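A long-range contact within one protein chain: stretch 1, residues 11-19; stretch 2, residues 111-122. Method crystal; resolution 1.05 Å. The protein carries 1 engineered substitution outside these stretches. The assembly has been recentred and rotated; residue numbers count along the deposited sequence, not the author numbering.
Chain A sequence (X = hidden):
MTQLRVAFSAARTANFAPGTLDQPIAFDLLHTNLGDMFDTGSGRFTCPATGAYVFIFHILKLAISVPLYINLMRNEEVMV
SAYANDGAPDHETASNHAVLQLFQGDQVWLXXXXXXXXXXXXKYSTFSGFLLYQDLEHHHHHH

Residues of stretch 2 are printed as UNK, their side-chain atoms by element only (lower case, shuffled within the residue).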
# COMPACT_ATOMS: atom_id res chain seq x y z
N ALA A 11 -4.98 -13.76 3.25
CA ALA A 11 -5.21 -13.12 4.54
C ALA A 11 -5.03 -14.14 5.65
O ALA A 11 -5.21 -15.35 5.45
CB ALA A 11 -6.59 -12.51 4.61
N ARG A 12 -4.68 -13.64 6.83
CA ARG A 12 -4.56 -14.50 7.98
C ARG A 12 -5.71 -14.25 8.94
O ARG A 12 -5.94 -13.10 9.36
CB ARG A 12 -3.22 -14.30 8.67
CG ARG A 12 -2.66 -15.61 9.17
CD ARG A 12 -1.55 -15.39 10.13
NE ARG A 12 -1.62 -16.35 11.22
CZ ARG A 12 -0.94 -17.49 11.25
NH1 ARG A 12 -0.13 -17.82 10.25
NH2 ARG A 12 -1.06 -18.30 12.30
N THR A 13 -6.43 -15.31 9.29
CA THR A 13 -7.64 -15.15 10.08
C THR A 13 -7.50 -15.65 11.51
O THR A 13 -8.46 -15.64 12.27
CB THR A 13 -8.85 -15.85 9.43
OG1 THR A 13 -8.65 -17.27 9.42
CG2 THR A 13 -9.07 -15.35 8.01
N ALA A 14 -6.29 -16.06 11.87
CA ALA A 14 -5.96 -16.40 13.26
C ALA A 14 -4.63 -15.75 13.60
O ALA A 14 -3.82 -15.49 12.71
CB ALA A 14 -5.89 -17.90 13.45
N ASN A 15 -4.40 -15.48 14.88
CA ASN A 15 -3.15 -14.85 15.29
C ASN A 15 -1.94 -15.71 14.94
O ASN A 15 -2.04 -16.94 14.80
CB ASN A 15 -3.15 -14.59 16.80
CG ASN A 15 -4.18 -13.55 17.24
OD1 ASN A 15 -4.79 -12.85 16.43
ND2 ASN A 15 -4.36 -13.45 18.55
N PHE A 16 -0.79 -15.06 14.81
CA PHE A 16 0.49 -15.76 14.71
C PHE A 16 1.44 -15.20 15.75
O PHE A 16 1.87 -14.05 15.66
CB PHE A 16 1.09 -15.64 13.30
CG PHE A 16 2.31 -16.50 13.06
CD1 PHE A 16 2.36 -17.82 13.50
CD2 PHE A 16 3.39 -16.01 12.35
CE1 PHE A 16 3.48 -18.61 13.25
CE2 PHE A 16 4.51 -16.79 12.11
CZ PHE A 16 4.55 -18.09 12.56
N ALA A 17 1.75 -16.03 16.75
CA ALA A 17 2.65 -15.65 17.83
C ALA A 17 3.50 -16.85 18.17
O ALA A 17 3.28 -17.51 19.18
CB ALA A 17 1.86 -15.18 19.04
N PRO A 18 4.48 -17.15 17.31
CA PRO A 18 5.16 -18.45 17.38
C PRO A 18 6.06 -18.70 18.60
O PRO A 18 6.20 -19.85 19.00
CB PRO A 18 6.01 -18.46 16.10
CG PRO A 18 6.20 -17.02 15.75
CD PRO A 18 4.91 -16.37 16.14
N GLY A 19 6.68 -17.67 19.15
CA GLY A 19 7.56 -17.87 20.29
C GLY A 19 9.02 -18.09 19.91
O GLY A 19 9.86 -18.30 20.78
N UNK A 111 8.41 -12.91 6.29
CA UNK A 111 9.03 -13.38 7.51
C UNK A 111 8.62 -12.50 8.68
O UNK A 111 8.72 -11.27 8.61
n UNK A 111 15.52 -13.77 8.21
c UNK A 111 14.75 -12.69 8.27
c UNK A 111 10.55 -13.38 7.37
n UNK A 111 13.42 -12.82 8.32
n UNK A 111 15.30 -11.48 8.28
c UNK A 111 12.75 -14.11 8.33
c UNK A 111 11.27 -13.96 8.57
N UNK A 112 8.17 -13.14 9.75
CA UNK A 112 7.94 -12.48 11.02
C UNK A 112 9.27 -12.44 11.75
O UNK A 112 9.70 -13.44 12.32
c UNK A 112 5.52 -13.49 13.91
c UNK A 112 6.88 -13.23 11.84
c UNK A 112 6.07 -11.20 13.08
c UNK A 112 6.55 -12.63 13.20
N UNK A 113 9.96 -11.32 11.67
CA UNK A 113 11.26 -11.20 12.32
C UNK A 113 11.08 -11.15 13.84
O UNK A 113 11.65 -11.96 14.56
c UNK A 113 12.00 -9.97 11.80
c UNK A 113 15.21 -9.96 13.48
n UNK A 113 14.78 -8.77 13.86
c UNK A 113 13.22 -9.64 12.58
n UNK A 113 14.28 -10.51 12.71
c UNK A 113 13.54 -8.55 13.32
N UNK A 114 10.26 -10.20 14.30
CA UNK A 114 9.89 -10.05 15.70
C UNK A 114 8.45 -9.61 15.78
O UNK A 114 7.93 -9.01 14.84
n UNK A 114 11.70 -7.28 20.64
c UNK A 114 12.31 -7.24 19.47
n UNK A 114 12.77 -6.09 19.00
c UNK A 114 12.25 -9.45 16.57
c UNK A 114 10.79 -9.03 16.42
c UNK A 114 13.04 -8.47 17.44
n UNK A 114 12.44 -8.36 18.77
N UNK A 115 7.82 -9.87 16.92
CA UNK A 115 6.46 -9.43 17.16
C UNK A 115 5.46 -10.55 16.96
O UNK A 115 5.81 -11.73 16.85
N UNK A 116 4.19 -10.17 16.92
CA UNK A 116 3.09 -11.12 16.79
C UNK A 116 1.99 -10.48 15.96
O UNK A 116 1.79 -9.26 16.01
c UNK A 116 2.57 -11.54 18.16
N UNK A 117 1.28 -11.31 15.21
CA UNK A 117 0.32 -10.87 14.20
C UNK A 117 -1.13 -11.13 14.60
O UNK A 117 -1.45 -12.22 15.08
c UNK A 117 0.60 -11.57 12.86
c UNK A 117 -0.44 -11.21 11.80
c UNK A 117 2.46 -11.98 11.14
c UNK A 117 2.03 -11.25 12.39
N UNK A 118 -1.98 -10.14 14.38
CA UNK A 118 -3.41 -10.26 14.59
C UNK A 118 -4.12 -10.90 13.41
O UNK A 118 -4.02 -10.41 12.27
c UNK A 118 -5.47 -8.95 15.24
c UNK A 118 -7.81 -8.83 14.65
c UNK A 118 -4.02 -8.88 14.86
c UNK A 118 -5.85 -9.23 16.55
o UNK A 118 -9.49 -9.17 16.30
c UNK A 118 -6.47 -8.76 14.30
c UNK A 118 -8.16 -9.10 15.95
c UNK A 118 -7.18 -9.30 16.91
N UNK A 119 -4.85 -11.97 13.67
CA UNK A 119 -5.70 -12.58 12.67
C UNK A 119 -7.13 -12.67 13.13
O UNK A 119 -7.41 -13.05 14.27
N UNK A 120 -8.06 -12.30 12.25
CA UNK A 120 -9.48 -12.49 12.51
C UNK A 120 -10.23 -12.60 11.20
O UNK A 120 -9.67 -12.41 10.12
c UNK A 120 -10.05 -11.35 13.34
o UNK A 120 -10.35 -10.24 12.52
N UNK A 121 -11.52 -12.90 11.30
CA UNK A 121 -12.36 -13.02 10.12
C UNK A 121 -12.53 -11.70 9.36
O UNK A 121 -13.04 -11.72 8.25
o UNK A 121 -14.43 -12.64 11.34
c UNK A 121 -13.74 -13.56 10.51
N UNK A 122 -12.12 -10.57 9.94
CA UNK A 122 -12.21 -9.32 9.19
C UNK A 122 -10.96 -9.05 8.34
O UNK A 122 -10.92 -8.05 7.62
c UNK A 122 -14.10 -5.39 11.14
c UNK A 122 -13.99 -7.81 10.16
c UNK A 122 -16.37 -4.57 11.33
c UNK A 122 -15.02 -8.62 9.75
n UNK A 122 -16.22 -7.98 9.94
c UNK A 122 -14.99 -4.40 11.49
c UNK A 122 -12.51 -8.13 10.12
c UNK A 122 -16.89 -5.73 10.82
c UNK A 122 -15.99 -6.74 10.46
c UNK A 122 -14.60 -6.59 10.61
O HOH W 1 -6.08 -10.47 10.04
O HOH W 2 -7.46 -12.92 16.98

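Position 111 carries three carbons, a nitrogen, and then a carbon bearing two further nitrogens. This unbranched chain ending in a guanidinium is arginine; R111 points away from stretch 1 and stays out of contact. At position 112 four carbons fork at the second, the pattern of leucine; its CA-to-CB bond points toward stretch 1. L112 CD2 lies 3.6 Å from F16 CD2 and 3.7 Å from P18 CD, so one methyl meets both the phenylalanine ring and the proline ring.

Position 113 has one carbon followed by a five-membered ring of three carbons and two nitrogens, an imidazole, hence histidine; H113 is out of reach of stretch 1. Position 114 repeats the pattern of three carbons, a nitrogen and a carbon with two nitrogens. It is a second arginine, R114, likewise too distant to take part. Position 115 has no side-chain atoms and is glycine. With phi/psi of 101/-168°, a CB at G115 would be jammed against the carbonyl oxygen of R114, so the backbone itself calls for this residue.

A single carbon at position 116 marks alanine. A116 CB packs 3.8 Å from A17 CB, and A116 CA makes a CA-H...O contact of 3.4 Å with F16 O. Position 117 holds four carbons forked at the first, with one arm two carbons long: isoleucine. I117 CB sits 4.1 Å from F16 CB, while I117 CD1 lies at the edge of the F16 ring, near its plane. Position 118 shows one carbon and a six-carbon ring bearing an oxygen, a phenol, and is therefore tyrosine. Its CA-to-CB bond points away from stretch 1, yet Y118 CD1 comes within 3.8 Å of N15 OD1.

Position 119 lacks side-chain atoms and is glycine, here for want of space: an ideal CB would point toward stretch 1, 2.1 Å from A14 O and 3.0 Å from T13 C, both clashes. Bare G119 instead lets its CA approach A14 O at 3.5 Å. Positions 120 and 121 each bear one carbon and one oxygen and are serines. Both point away from stretch 1; S120 OG accepts a hydrogen bond from the backbone N of position 122. There, one carbon leads to fused five- and six-membered rings holding eight carbons and one nitrogen, an indole. W122 is tryptophan and makes no contact with stretch 1.

The contact is anchored by a single antiparallel bridge, in which F16 N donates to I117 O (2.9 Å) and I117 N donates to F16 O (2.8 Å). Beyond it, the side chain of N15 extends the pairing, its OD1 accepting from G119 N at 2.9 Å with a nearly linear geometry. One water donates to both N15 OD1 and G119 O, and another donates to both R12 O and Y118 O. Apolar packing of F16 and P18 on L112, and of F16 on I117, complements this polar network.

Stretch 2 111-122: RLHRGAIYGSSW
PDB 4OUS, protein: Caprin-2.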